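Local coordinates for protein carbohydrate deacetylase Agd3 (Neosartorya fumigata, PDB 6NWZ) that removes acetyl groups from the exopolysaccharide galactosaminogalactan and is required for Aspergillus fumigatus biofilm formation, at residues S42-Y47 with A232-L237; G48-T53 with L241-R246; A446-G451 with D481-M486; K342-G347 with N440-Q445; A322-G327 with Y358-A363. All coordinates share one frame; numbering follows the deposited sequence.

In the fold
Loops of about 30 to 190 residues are closed in Agd3 by local contacts of different chemistry. From the N terminus, helix 34-47 and the residues after it open contacts 1 and 2, which cross and touch, joining that helix and the start of strand 51-55 to helix 224-237 and the chain that follows it. In the deacetylase range, contact 5 ties the loop after helix 317-321 to the start of helix 362-366. Contact 4 opens before contact 5 closes, so these cross as well, their nearest atoms about 17 Å apart; it joins the 342-347 loop to the start of helix 441-449. Contact 3 follows in series, closing a short loop from the end of that helix.

Contact 1: S42-Y47 with A232-L237; sequences SGLNAY and AWITWL
A helix-on-helix packing within the CBM87 range, a family of carbohydrate-binding modules, sets Ile234 of helix 224-237 against Gly43, Leu44 and Tyr47 of helix 34-47. The short axes pass 10.7 Å apart at a crossing angle of -66°, and Ile234 buries more surface here than any other residue of the two segments. Its longer branch runs straight out, chi2 178°, and brings CD1 to 3.7 Å from the backbone C of Gly43, where the absence of a side chain lets the methyl rest on the helix itself. The same CD1 lies 4.0 Å from Tyr47 CE1. The short branch sets CG2 over the middle of the Tyr47 ring, 4.2 Å from its centroid, in a CH-pi contact almost along the ring normal. Leu44 joins in, with CD2 4.3 Å from Ile234 CG1 and CG 4.2 Å from Trp233 CH2. Leu44 also touches Ile27 and Val29 of strand 22-31, and Trp233 touches Val117 of strand 115-119. Polar atoms gather at one margin, where a water lies in the plane of the Tyr47 ring, 3.1 Å from its OH, and donates to Thr235 OG1 at 2.9 Å. His231 serves both groups as well, through ND1 to Tyr47 OH and through its carbonyl to Thr235 OG1. The result is an apolar joint whose two buried hydroxyls share His231, one turn before Thr235, and one water.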
# COMPACT_ATOMS: atom_id res chain seq x y z
N SER A 42 5.35 10.28 7.28
CA SER A 42 4.79 9.06 6.69
C SER A 42 4.68 9.19 5.17
O SER A 42 4.97 8.23 4.44
CB SER A 42 3.42 8.76 7.30
OG SER A 42 2.48 9.78 7.02
N GLY A 43 4.27 10.36 4.68
CA GLY A 43 4.18 10.55 3.25
C GLY A 43 5.53 10.59 2.58
O GLY A 43 5.73 9.99 1.52
N LEU A 44 6.49 11.31 3.18
CA LEU A 44 7.84 11.32 2.65
C LEU A 44 8.46 9.93 2.68
O LEU A 44 9.14 9.52 1.73
CB LEU A 44 8.70 12.31 3.43
CG LEU A 44 8.22 13.77 3.43
CD1 LEU A 44 9.02 14.57 4.43
CD2 LEU A 44 8.34 14.38 2.05
N ASN A 45 8.21 9.17 3.75
CA ASN A 45 8.73 7.81 3.85
C ASN A 45 8.12 6.92 2.77
O ASN A 45 8.81 6.06 2.21
CB ASN A 45 8.45 7.24 5.24
CG ASN A 45 9.05 5.85 5.44
OD1 ASN A 45 10.13 5.55 4.93
ND2 ASN A 45 8.35 5.00 6.19
N ALA A 46 6.83 7.11 2.48
CA ALA A 46 6.18 6.30 1.46
C ALA A 46 6.80 6.55 0.09
O ALA A 46 7.03 5.60 -0.68
CB ALA A 46 4.68 6.60 1.44
N TYR A 47 7.07 7.82 -0.24
CA TYR A 47 7.74 8.13 -1.49
C TYR A 47 9.20 7.68 -1.48
O TYR A 47 9.77 7.42 -2.54
CB TYR A 47 7.68 9.63 -1.76
CG TYR A 47 6.39 10.12 -2.37
CD1 TYR A 47 5.24 10.23 -1.60
CD2 TYR A 47 6.33 10.51 -3.70
CE1 TYR A 47 4.06 10.69 -2.15
CE2 TYR A 47 5.16 10.98 -4.26
CZ TYR A 47 4.02 11.06 -3.47
OH TYR A 47 2.85 11.53 -4.02
N ALA A 232 -0.46 16.54 -2.61
CA ALA A 232 -0.39 17.90 -3.13
C ALA A 232 0.84 18.63 -2.60
O ALA A 232 1.64 19.17 -3.37
CB ALA A 232 -1.67 18.66 -2.80
N TRP A 233 1.02 18.64 -1.27
CA TRP A 233 2.12 19.43 -0.72
C TRP A 233 3.47 18.77 -0.93
O TRP A 233 4.48 19.47 -1.02
CB TRP A 233 1.88 19.75 0.76
CG TRP A 233 1.94 18.61 1.75
CD1 TRP A 233 0.87 17.97 2.32
CD2 TRP A 233 3.12 18.01 2.32
NE1 TRP A 233 1.32 17.00 3.19
CE2 TRP A 233 2.69 17.00 3.20
CE3 TRP A 233 4.49 18.22 2.15
CZ2 TRP A 233 3.58 16.21 3.92
CZ3 TRP A 233 5.38 17.43 2.86
CH2 TRP A 233 4.92 16.43 3.74
N ILE A 234 3.52 17.44 -1.02
CA ILE A 234 4.78 16.77 -1.31
C ILE A 234 5.24 17.08 -2.73
O ILE A 234 6.40 17.44 -2.97
CB ILE A 234 4.66 15.25 -1.09
CG1 ILE A 234 4.45 14.95 0.39
CG2 ILE A 234 5.89 14.53 -1.62
CD1 ILE A 234 4.26 13.48 0.69
N THR A 235 4.33 16.96 -3.71
CA THR A 235 4.68 17.25 -5.09
C THR A 235 5.05 18.72 -5.27
O THR A 235 5.98 19.05 -6.02
CB THR A 235 3.53 16.89 -6.03
OG1 THR A 235 3.10 15.55 -5.78
CG2 THR A 235 3.97 17.01 -7.48
N TRP A 236 4.34 19.62 -4.59
CA TRP A 236 4.64 21.04 -4.69
C TRP A 236 5.95 21.38 -3.99
O TRP A 236 6.75 22.16 -4.51
CB TRP A 236 3.49 21.86 -4.11
CG TRP A 236 3.72 23.34 -4.17
CD1 TRP A 236 3.47 24.17 -5.23
CD2 TRP A 236 4.22 24.18 -3.12
NE1 TRP A 236 3.80 25.46 -4.91
CE2 TRP A 236 4.27 25.49 -3.62
CE3 TRP A 236 4.65 23.94 -1.81
CZ2 TRP A 236 4.72 26.57 -2.85
CZ3 TRP A 236 5.09 25.01 -1.05
CH2 TRP A 236 5.12 26.31 -1.58
N LEU A 237 6.18 20.79 -2.81
CA LEU A 237 7.40 21.11 -2.07
C LEU A 237 8.65 20.68 -2.82
O LEU A 237 9.68 21.34 -2.73
CB LEU A 237 7.37 20.43 -0.69
CG LEU A 237 8.50 20.77 0.27
CD1 LEU A 237 8.46 22.25 0.60
CD2 LEU A 237 8.36 19.93 1.52
O HOH W 1 3.00 12.86 -6.77

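Contact 2: G48-T53 with L241-R246; sequences GIPYTT and LYAGHR
The carbonyl oxygen of Ala243 is approached by two residues of the facing segment, Ile49 and Pro50. Ile49 CA points its hydrogen at this oxygen in a CA-H...O contact of 3.4 Å, and Pro50 CD lies 3.7 Å from it. Ala243 CB meets the same Pro50 CD at 4.2 Å. The other half of the contact is a CH-pi arrangement. The side chains of Ile49 and Tyr242 cross at about a right angle, with Ile49 CG1 3.6 Å from Tyr242 CD1 and Ile49 CD1 over the ring face, 4.1 Å from the centroid. With chi1 at 55° the Tyr242 ring sits over its own backbone and turns this face to Ile49. Gly48, with positive phi, is the C-prime residue of a Schellman motif ending helix 34-47: Ile49 N turns back to Leu44 O and Gly48 N to Asn45 O. That reversal carries Ile49 and Pro50 past Ala243. The Gly48 carbonyl is hydrogen-bonded to Tyr612 OH. The contact sits where helix 34-47 hands over to strand 51-55, with Pro50 hydrogen-bonded through its backbone to Ile27 of strand 22-31, while Tyr242 pairs likewise with Thr642 of strand 639-643 and His245 with Tyr47 at the helix end.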
# COMPACT_ATOMS: atom_id res chain seq x y z
N GLY A 48 9.80 7.59 -0.30
CA GLY A 48 11.23 7.36 -0.19
C GLY A 48 12.06 8.61 -0.18
O GLY A 48 13.28 8.54 -0.42
N ILE A 49 11.45 9.76 0.10
CA ILE A 49 12.11 11.06 0.07
C ILE A 49 12.91 11.26 1.35
O ILE A 49 12.33 11.19 2.45
CB ILE A 49 11.09 12.19 -0.13
CG1 ILE A 49 10.52 12.14 -1.55
CG2 ILE A 49 11.72 13.54 0.18
CD1 ILE A 49 9.33 13.03 -1.77
N PRO A 50 14.22 11.50 1.27
CA PRO A 50 15.00 11.72 2.49
C PRO A 50 14.53 12.96 3.24
O PRO A 50 14.25 14.00 2.64
CB PRO A 50 16.43 11.89 1.96
CG PRO A 50 16.43 11.20 0.64
CD PRO A 50 15.06 11.40 0.07
N TYR A 51 14.46 12.84 4.56
CA TYR A 51 13.96 13.91 5.40
C TYR A 51 14.69 13.91 6.74
O TYR A 51 15.27 12.90 7.15
CB TYR A 51 12.45 13.79 5.64
CG TYR A 51 12.04 12.52 6.35
CD1 TYR A 51 11.98 12.46 7.74
CD2 TYR A 51 11.72 11.37 5.64
CE1 TYR A 51 11.62 11.30 8.39
CE2 TYR A 51 11.35 10.21 6.28
CZ TYR A 51 11.30 10.18 7.66
OH TYR A 51 10.93 9.02 8.30
N THR A 52 14.64 15.06 7.42
CA THR A 52 15.19 15.22 8.76
C THR A 52 14.10 15.77 9.66
O THR A 52 13.40 16.70 9.28
CB THR A 52 16.41 16.15 8.76
OG1 THR A 52 17.41 15.65 7.86
CG2 THR A 52 17.00 16.27 10.15
N THR A 53 13.96 15.18 10.85
CA THR A 53 12.92 15.58 11.79
C THR A 53 13.51 16.43 12.90
O THR A 53 14.47 16.02 13.56
CB THR A 53 12.21 14.36 12.38
OG1 THR A 53 11.63 13.58 11.32
CG2 THR A 53 11.12 14.79 13.33
N LEU A 241 10.48 16.85 -8.33
CA LEU A 241 11.84 16.34 -8.52
C LEU A 241 12.38 15.92 -7.16
O LEU A 241 12.52 16.75 -6.26
CB LEU A 241 12.72 17.41 -9.16
CG LEU A 241 14.18 17.08 -9.49
CD1 LEU A 241 14.26 15.95 -10.50
CD2 LEU A 241 14.87 18.33 -10.01
N TYR A 242 12.69 14.63 -7.02
CA TYR A 242 13.08 14.09 -5.72
C TYR A 242 13.67 12.70 -5.89
O TYR A 242 13.46 12.03 -6.90
CB TYR A 242 11.88 14.04 -4.75
CG TYR A 242 10.70 13.27 -5.30
CD1 TYR A 242 10.59 11.90 -5.11
CD2 TYR A 242 9.69 13.91 -6.00
CE1 TYR A 242 9.51 11.19 -5.61
CE2 TYR A 242 8.62 13.22 -6.51
CZ TYR A 242 8.53 11.86 -6.31
OH TYR A 242 7.45 11.18 -6.82
N ALA A 243 14.42 12.28 -4.87
CA ALA A 243 14.86 10.90 -4.77
C ALA A 243 13.70 10.10 -4.18
O ALA A 243 13.44 10.16 -2.98
CB ALA A 243 16.12 10.79 -3.91
N GLY A 244 12.99 9.38 -5.04
CA GLY A 244 11.84 8.63 -4.56
C GLY A 244 11.12 7.96 -5.71
O GLY A 244 11.63 7.88 -6.83
N HIS A 245 9.90 7.51 -5.41
CA HIS A 245 9.16 6.65 -6.32
C HIS A 245 7.70 6.51 -5.87
O HIS A 245 7.44 6.07 -4.75
CB HIS A 245 9.84 5.28 -6.41
CG HIS A 245 9.12 4.29 -7.26
ND1 HIS A 245 8.75 4.55 -8.56
CD2 HIS A 245 8.73 3.02 -7.01
CE1 HIS A 245 8.15 3.49 -9.07
NE2 HIS A 245 8.12 2.55 -8.14
N ARG A 246 6.76 6.87 -6.75
CA ARG A 246 5.33 6.81 -6.45
C ARG A 246 4.68 5.71 -7.29
O ARG A 246 4.42 5.90 -8.48
CB ARG A 246 4.65 8.15 -6.73
CG ARG A 246 3.15 8.13 -6.47
CD ARG A 246 2.46 9.34 -7.07
NE ARG A 246 2.24 9.19 -8.50
CZ ARG A 246 1.98 10.20 -9.33
NH1 ARG A 246 1.91 11.44 -8.87
NH2 ARG A 246 1.79 9.96 -10.62

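Contact 3: A446-G451 with D481-M486; sequences AWWDNG and DGFAGM
Aromatic, thioether and polar interactions divide the contact of Trp447 and Trp448 with Phe483, Gly485 and Met486. The aromatic part is Trp448 with Phe483: their side chains cross at about a right angle, the ring planes stand at 51°, and the six-membered rings have centroids 5.7 Å apart, an oblique pairing. The closest atoms are Trp448 CE3 and Phe483 CZ, at 3.7 Å, with CE3 near the plane of the phenyl ring. The apolar thioether part belongs to Met486. Bends at chi2 (73°) and chi3 (61°) fold its end back so that the CE methyl fits between the two indoles, 4.0 Å from Trp447 CB and 4.0 Å from Trp448 CE3. Against Trp448 the methyl lies at the ring edge, in plane; the sulfur SD lies 4.1 Å from Trp447 CE3. Polar atoms play a smaller part. Gly485 O comes to the edge of Trp448, 3.9 Å from CZ3, and the indole NE1 of Trp447 is hydrogen-bonded to Gln395 OE1. Thr476 OG1 is hydrogen-bonded to both Phe483 O and Met486 N, tying down the backbone that presents the phenyl ring and the thioether. The whole lies in the deacetylase range, between the C-terminal part of helix 441-449 and the loop leading into strand 487-492, with Val403 of helix 400-417 against Trp447.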
# COMPACT_ATOMS: atom_id res chain seq x y z
N ALA A 446 11.42 -26.42 6.68
CA ALA A 446 10.85 -27.24 5.62
C ALA A 446 10.54 -26.41 4.39
O ALA A 446 10.76 -26.86 3.26
CB ALA A 446 9.59 -27.95 6.13
N TRP A 447 10.03 -25.19 4.58
CA TRP A 447 9.89 -24.27 3.46
C TRP A 447 11.23 -24.00 2.80
O TRP A 447 11.37 -24.11 1.58
CB TRP A 447 9.28 -22.93 3.91
CG TRP A 447 7.97 -22.98 4.63
CD1 TRP A 447 7.26 -24.09 4.97
CD2 TRP A 447 7.21 -21.86 5.10
NE1 TRP A 447 6.11 -23.73 5.63
CE2 TRP A 447 6.06 -22.36 5.72
CE3 TRP A 447 7.41 -20.47 5.05
CZ2 TRP A 447 5.10 -21.54 6.29
CZ3 TRP A 447 6.45 -19.65 5.62
CH2 TRP A 447 5.31 -20.19 6.23
N TRP A 448 12.24 -23.66 3.61
CA TRP A 448 13.53 -23.26 3.07
C TRP A 448 14.24 -24.42 2.38
O TRP A 448 14.98 -24.21 1.42
CB TRP A 448 14.41 -22.69 4.18
CG TRP A 448 15.68 -22.07 3.68
CD1 TRP A 448 16.81 -22.72 3.29
CD2 TRP A 448 15.94 -20.68 3.53
NE1 TRP A 448 17.76 -21.81 2.89
CE2 TRP A 448 17.25 -20.55 3.04
CE3 TRP A 448 15.19 -19.52 3.77
CZ2 TRP A 448 17.84 -19.31 2.78
CZ3 TRP A 448 15.77 -18.29 3.51
CH2 TRP A 448 17.08 -18.20 3.02
N ASP A 449 14.04 -25.65 2.86
CA ASP A 449 14.68 -26.79 2.23
C ASP A 449 14.11 -27.06 0.84
O ASP A 449 14.78 -27.68 0.01
CB ASP A 449 14.55 -28.02 3.13
CG ASP A 449 15.38 -27.90 4.40
OD1 ASP A 449 16.13 -26.90 4.53
OD2 ASP A 449 15.29 -28.79 5.27
N ASN A 450 12.89 -26.59 0.57
CA ASN A 450 12.41 -26.44 -0.80
C ASN A 450 12.68 -25.00 -1.24
O ASN A 450 13.23 -24.19 -0.50
CB ASN A 450 10.94 -26.83 -0.89
CG ASN A 450 10.69 -28.26 -0.42
OD1 ASN A 450 10.77 -29.21 -1.20
ND2 ASN A 450 10.39 -28.42 0.87
N GLY A 451 12.29 -24.66 -2.46
CA GLY A 451 12.68 -23.37 -3.00
C GLY A 451 12.11 -22.12 -2.36
O GLY A 451 12.20 -21.04 -2.95
N ASP A 481 10.80 -16.80 16.11
CA ASP A 481 10.09 -17.66 15.18
C ASP A 481 10.72 -19.04 15.00
O ASP A 481 10.20 -19.84 14.22
CB ASP A 481 9.98 -16.97 13.81
CG ASP A 481 9.48 -15.54 13.93
OD1 ASP A 481 8.36 -15.34 14.44
OD2 ASP A 481 10.23 -14.62 13.53
N GLY A 482 11.82 -19.33 15.71
CA GLY A 482 12.50 -20.60 15.57
C GLY A 482 13.35 -20.75 14.33
O GLY A 482 14.04 -21.76 14.19
N PHE A 483 13.32 -19.77 13.43
CA PHE A 483 14.09 -19.81 12.19
C PHE A 483 14.35 -18.38 11.75
O PHE A 483 13.50 -17.51 11.93
CB PHE A 483 13.33 -20.59 11.11
CG PHE A 483 14.01 -20.59 9.77
CD1 PHE A 483 13.73 -19.61 8.83
CD2 PHE A 483 14.92 -21.58 9.43
CE1 PHE A 483 14.35 -19.61 7.59
CE2 PHE A 483 15.54 -21.59 8.19
CZ PHE A 483 15.26 -20.60 7.27
N ALA A 484 15.53 -18.15 11.18
CA ALA A 484 15.94 -16.82 10.77
C ALA A 484 16.16 -16.78 9.27
O ALA A 484 16.78 -17.67 8.69
CB ALA A 484 17.23 -16.40 11.48
N GLY A 485 15.64 -15.72 8.63
CA GLY A 485 15.90 -15.44 7.23
C GLY A 485 14.68 -15.41 6.35
O GLY A 485 14.75 -14.89 5.23
N MET A 486 13.55 -15.95 6.80
CA MET A 486 12.35 -15.96 5.97
C MET A 486 11.74 -14.57 5.92
O MET A 486 11.58 -13.92 6.96
CB MET A 486 11.34 -16.97 6.50
CG MET A 486 10.28 -17.38 5.48
SD MET A 486 10.92 -18.47 4.19
CE MET A 486 11.46 -19.87 5.16

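Contact 4: K342-G347 with N440-Q445; sequences KPLGTG and NGDALQ
Lys342 and Asp442 meet with their side chains at about a right angle, the lysine arriving from the loop and the carboxylate reaching out from the first turn of helix 441-449. The salt bridge runs from NZ of Lys342 to OD2 of Asp442, 2.6 Å, and the ammonium comes in on the anti side of that oxygen, 27° out of the carboxylate plane. The syn lone pair of OD2 is used by another donor, the backbone N of Gly345, at 2.8 Å and nearly straight (170°). Two donors therefore fix the rotation of the carboxylate, and such company would tend to keep it ionised. To reach it the lysine chain is kinked at chi3 (77°), and on the way it passes slantwise across the Asn440 amide, with CD 3.4 Å from ND2. Asn440 is the N-cap of helix 441-449: its OD1 accepts from Ala443 N at 3.1 Å, the donor lying above the carbonyl plane, while ND2 is held by the carbonyls of Ala398 and Gln395. Facing this helix start, Pro343 to Thr346 form a type II beta turn, in which Thr346 OG1 bonds Pro343 O at 2.8 Å. Lys342 NZ ties across the turn to Thr346 O, 2.9 Å, and also reaches Ala398 O. Leu344 lies against the other oxygen of Asp442, its CD2 3.5 Å from OD1 and 3.6 Å from CA of Gly441. A water donates to OD2 of Asp442 as well, and Gly347 touches an N-acetylglucosamine of a glycan attached to the protein.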
# COMPACT_ATOMS: atom_id res chain seq x y z
N LYS A 342 6.26 -23.16 18.31
CA LYS A 342 6.44 -24.57 18.61
C LYS A 342 7.87 -24.84 19.05
O LYS A 342 8.81 -24.39 18.37
CB LYS A 342 6.10 -25.44 17.41
CG LYS A 342 5.94 -26.91 17.75
CD LYS A 342 6.21 -27.82 16.56
CE LYS A 342 7.70 -27.94 16.30
NZ LYS A 342 8.01 -29.03 15.33
N PRO A 343 8.08 -25.54 20.16
CA PRO A 343 9.44 -25.96 20.52
C PRO A 343 10.01 -26.87 19.44
O PRO A 343 9.38 -27.83 19.02
CB PRO A 343 9.25 -26.69 21.85
CG PRO A 343 7.96 -26.18 22.38
CD PRO A 343 7.10 -25.91 21.19
N LEU A 344 11.22 -26.54 18.99
CA LEU A 344 11.84 -27.26 17.89
C LEU A 344 12.02 -28.74 18.24
O LEU A 344 12.40 -29.09 19.36
CB LEU A 344 13.19 -26.64 17.55
CG LEU A 344 13.22 -25.12 17.33
CD1 LEU A 344 14.65 -24.62 17.34
CD2 LEU A 344 12.52 -24.75 16.04
N GLY A 345 11.74 -29.60 17.26
CA GLY A 345 11.92 -31.02 17.42
C GLY A 345 10.72 -31.79 17.92
O GLY A 345 10.76 -33.03 17.92
N THR A 346 9.66 -31.11 18.34
CA THR A 346 8.48 -31.77 18.88
C THR A 346 7.41 -31.91 17.80
O THR A 346 7.65 -31.64 16.61
CB THR A 346 7.96 -30.99 20.09
OG1 THR A 346 7.43 -29.73 19.66
CG2 THR A 346 9.07 -30.76 21.09
N GLY A 347 6.22 -32.33 18.21
CA GLY A 347 5.10 -32.53 17.30
C GLY A 347 4.94 -33.98 16.90
O GLY A 347 5.76 -34.85 17.20
N ASN A 440 6.82 -21.60 13.84
CA ASN A 440 7.33 -22.97 13.91
C ASN A 440 8.64 -23.01 13.13
O ASN A 440 8.64 -22.94 11.90
CB ASN A 440 6.30 -23.94 13.33
CG ASN A 440 6.71 -25.39 13.49
OD1 ASN A 440 7.89 -25.71 13.55
ND2 ASN A 440 5.72 -26.27 13.56
N GLY A 441 9.76 -23.11 13.85
CA GLY A 441 11.05 -23.15 13.18
C GLY A 441 11.21 -24.35 12.27
O GLY A 441 11.79 -24.24 11.18
N ASP A 442 10.71 -25.51 12.70
CA ASP A 442 10.82 -26.71 11.87
C ASP A 442 10.03 -26.57 10.58
O ASP A 442 10.41 -27.13 9.55
CB ASP A 442 10.34 -27.94 12.64
CG ASP A 442 11.07 -28.14 13.95
OD1 ASP A 442 12.18 -27.59 14.10
OD2 ASP A 442 10.53 -28.85 14.83
N ALA A 443 8.91 -25.83 10.63
CA ALA A 443 8.13 -25.61 9.43
C ALA A 443 8.85 -24.66 8.48
O ALA A 443 8.96 -24.93 7.28
CB ALA A 443 6.75 -25.06 9.80
N LEU A 444 9.36 -23.54 9.00
CA LEU A 444 10.08 -22.59 8.17
C LEU A 444 11.31 -23.22 7.52
O LEU A 444 11.67 -22.86 6.39
CB LEU A 444 10.49 -21.36 8.99
CG LEU A 444 9.36 -20.57 9.65
CD1 LEU A 444 9.91 -19.46 10.53
CD2 LEU A 444 8.42 -19.99 8.60
N GLN A 445 11.97 -24.15 8.21
CA GLN A 445 13.08 -24.87 7.60
C GLN A 445 12.59 -25.80 6.49
O GLN A 445 13.26 -25.95 5.46
CB GLN A 445 13.83 -25.67 8.67
CG GLN A 445 15.11 -26.34 8.17
CD GLN A 445 16.23 -25.36 7.90
OE1 GLN A 445 16.65 -24.62 8.78
NE2 GLN A 445 16.71 -25.34 6.66
O HOH W 2 9.94 -31.80 14.11

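Contact 5: A322-G327 with Y358-A363; sequences ACNGGG and YDWTVA
Trp360 and Asn324 bury the largest areas in this contact, the indole wedged against a tight turn and the amide laid above the indole. The edge of the Trp360 ring turns to two backbone oxygens: NE1 donates to Gly326 O at 3.1 Å, with that oxygen near the ring plane, and shares its proton in a weaker bond to Cys323 O at 2.9 Å. Gly326 O is met from above its carbonyl plane. Farther round the ring, Gly327 CA lies 3.8 Å from Trp360 CZ2. Both acceptors belong to a type I' beta turn, Cys323 to Gly326, closed by Gly326 N to Cys323 O at 3.0 Å, so the indole N-H binds the two ends of the turn. Asn324, within that turn, sends ND2 over the face of the Trp360 ring to the Asp359 carbonyl, a bond of 2.9 Å that lies in the amide plane but comes in above the carbonyl plane. A weak second bond runs from ND2 to Asp359 OD1, and the amide and carboxylate planes stand 89° apart. A chi1 of 52° tucks the Asp359 carboxylate over its own main chain, and OD1 ends above the indole. A water donates to Ala322 O and lies 3.0 Å from Thr361 OG1. Cys323 is disulfide-bonded to Cys364 of helix 362-366, and Trp360 rests on Ile310 and Phe409 of helices 306-313 and 400-417.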
# COMPACT_ATOMS: atom_id res chain seq x y z
N ALA A 322 -8.99 -44.28 -9.72
CA ALA A 322 -8.06 -43.60 -10.61
C ALA A 322 -7.08 -42.70 -9.88
O ALA A 322 -6.17 -42.16 -10.52
CB ALA A 322 -8.83 -42.79 -11.65
N CYS A 323 -7.24 -42.51 -8.57
CA CYS A 323 -6.41 -41.60 -7.80
C CYS A 323 -5.81 -42.30 -6.59
O CYS A 323 -5.67 -41.71 -5.51
CB CYS A 323 -7.20 -40.37 -7.36
SG CYS A 323 -7.83 -39.33 -8.70
N ASN A 324 -5.44 -43.57 -6.74
CA ASN A 324 -4.79 -44.35 -5.69
C ASN A 324 -5.62 -44.42 -4.41
O ASN A 324 -5.07 -44.51 -3.31
CB ASN A 324 -3.39 -43.80 -5.38
CG ASN A 324 -2.53 -43.65 -6.61
OD1 ASN A 324 -2.69 -44.39 -7.59
ND2 ASN A 324 -1.61 -42.69 -6.58
N GLY A 325 -6.94 -44.37 -4.54
CA GLY A 325 -7.81 -44.41 -3.38
C GLY A 325 -8.24 -43.05 -2.85
O GLY A 325 -9.19 -42.99 -2.07
N GLY A 326 -7.56 -41.98 -3.25
CA GLY A 326 -7.91 -40.64 -2.81
C GLY A 326 -6.67 -39.85 -2.47
O GLY A 326 -5.54 -40.30 -2.67
N GLY A 327 -6.88 -38.65 -1.94
CA GLY A 327 -5.81 -37.76 -1.55
C GLY A 327 -5.37 -37.98 -0.12
O GLY A 327 -5.67 -39.00 0.51
N TYR A 358 4.55 -37.59 -4.13
CA TYR A 358 3.44 -37.34 -5.04
C TYR A 358 3.44 -38.37 -6.16
O TYR A 358 4.40 -38.46 -6.93
CB TYR A 358 3.52 -35.93 -5.62
CG TYR A 358 2.33 -35.56 -6.47
CD1 TYR A 358 2.29 -35.89 -7.82
CD2 TYR A 358 1.23 -34.91 -5.92
CE1 TYR A 358 1.19 -35.57 -8.60
CE2 TYR A 358 0.13 -34.58 -6.70
CZ TYR A 358 0.12 -34.92 -8.04
OH TYR A 358 -0.97 -34.60 -8.82
N ASP A 359 2.36 -39.16 -6.25
CA ASP A 359 2.32 -40.29 -7.17
C ASP A 359 0.97 -40.43 -7.85
O ASP A 359 0.55 -41.54 -8.17
CB ASP A 359 2.66 -41.60 -6.44
CG ASP A 359 1.82 -41.82 -5.19
OD1 ASP A 359 0.74 -41.19 -5.05
OD2 ASP A 359 2.25 -42.62 -4.33
N TRP A 360 0.27 -39.32 -8.08
CA TRP A 360 -1.04 -39.38 -8.70
C TRP A 360 -0.93 -39.18 -10.21
O TRP A 360 -0.03 -38.49 -10.70
CB TRP A 360 -1.98 -38.34 -8.09
CG TRP A 360 -2.49 -38.73 -6.73
CD1 TRP A 360 -3.54 -39.56 -6.46
CD2 TRP A 360 -1.96 -38.32 -5.46
NE1 TRP A 360 -3.70 -39.68 -5.10
CE2 TRP A 360 -2.75 -38.93 -4.47
CE3 TRP A 360 -0.91 -37.49 -5.07
CZ2 TRP A 360 -2.51 -38.74 -3.10
CZ3 TRP A 360 -0.67 -37.30 -3.72
CH2 TRP A 360 -1.47 -37.93 -2.75
N THR A 361 -1.85 -39.80 -10.93
CA THR A 361 -1.84 -39.78 -12.38
C THR A 361 -2.33 -38.44 -12.92
O THR A 361 -3.13 -37.74 -12.29
CB THR A 361 -2.74 -40.89 -12.93
OG1 THR A 361 -2.44 -42.11 -12.24
CG2 THR A 361 -2.51 -41.09 -14.42
N VAL A 362 -1.82 -38.07 -14.10
CA VAL A 362 -2.40 -36.95 -14.83
C VAL A 362 -3.88 -37.19 -15.10
O VAL A 362 -4.71 -36.30 -14.92
CB VAL A 362 -1.62 -36.70 -16.14
CG1 VAL A 362 -2.39 -35.76 -17.04
CG2 VAL A 362 -0.25 -36.12 -15.83
N ALA A 363 -4.22 -38.41 -15.52
CA ALA A 363 -5.62 -38.75 -15.75
C ALA A 363 -6.46 -38.60 -14.49
O ALA A 363 -7.64 -38.23 -14.57
CB ALA A 363 -5.74 -40.18 -16.29
O HOH W 3 -5.25 -43.12 -12.81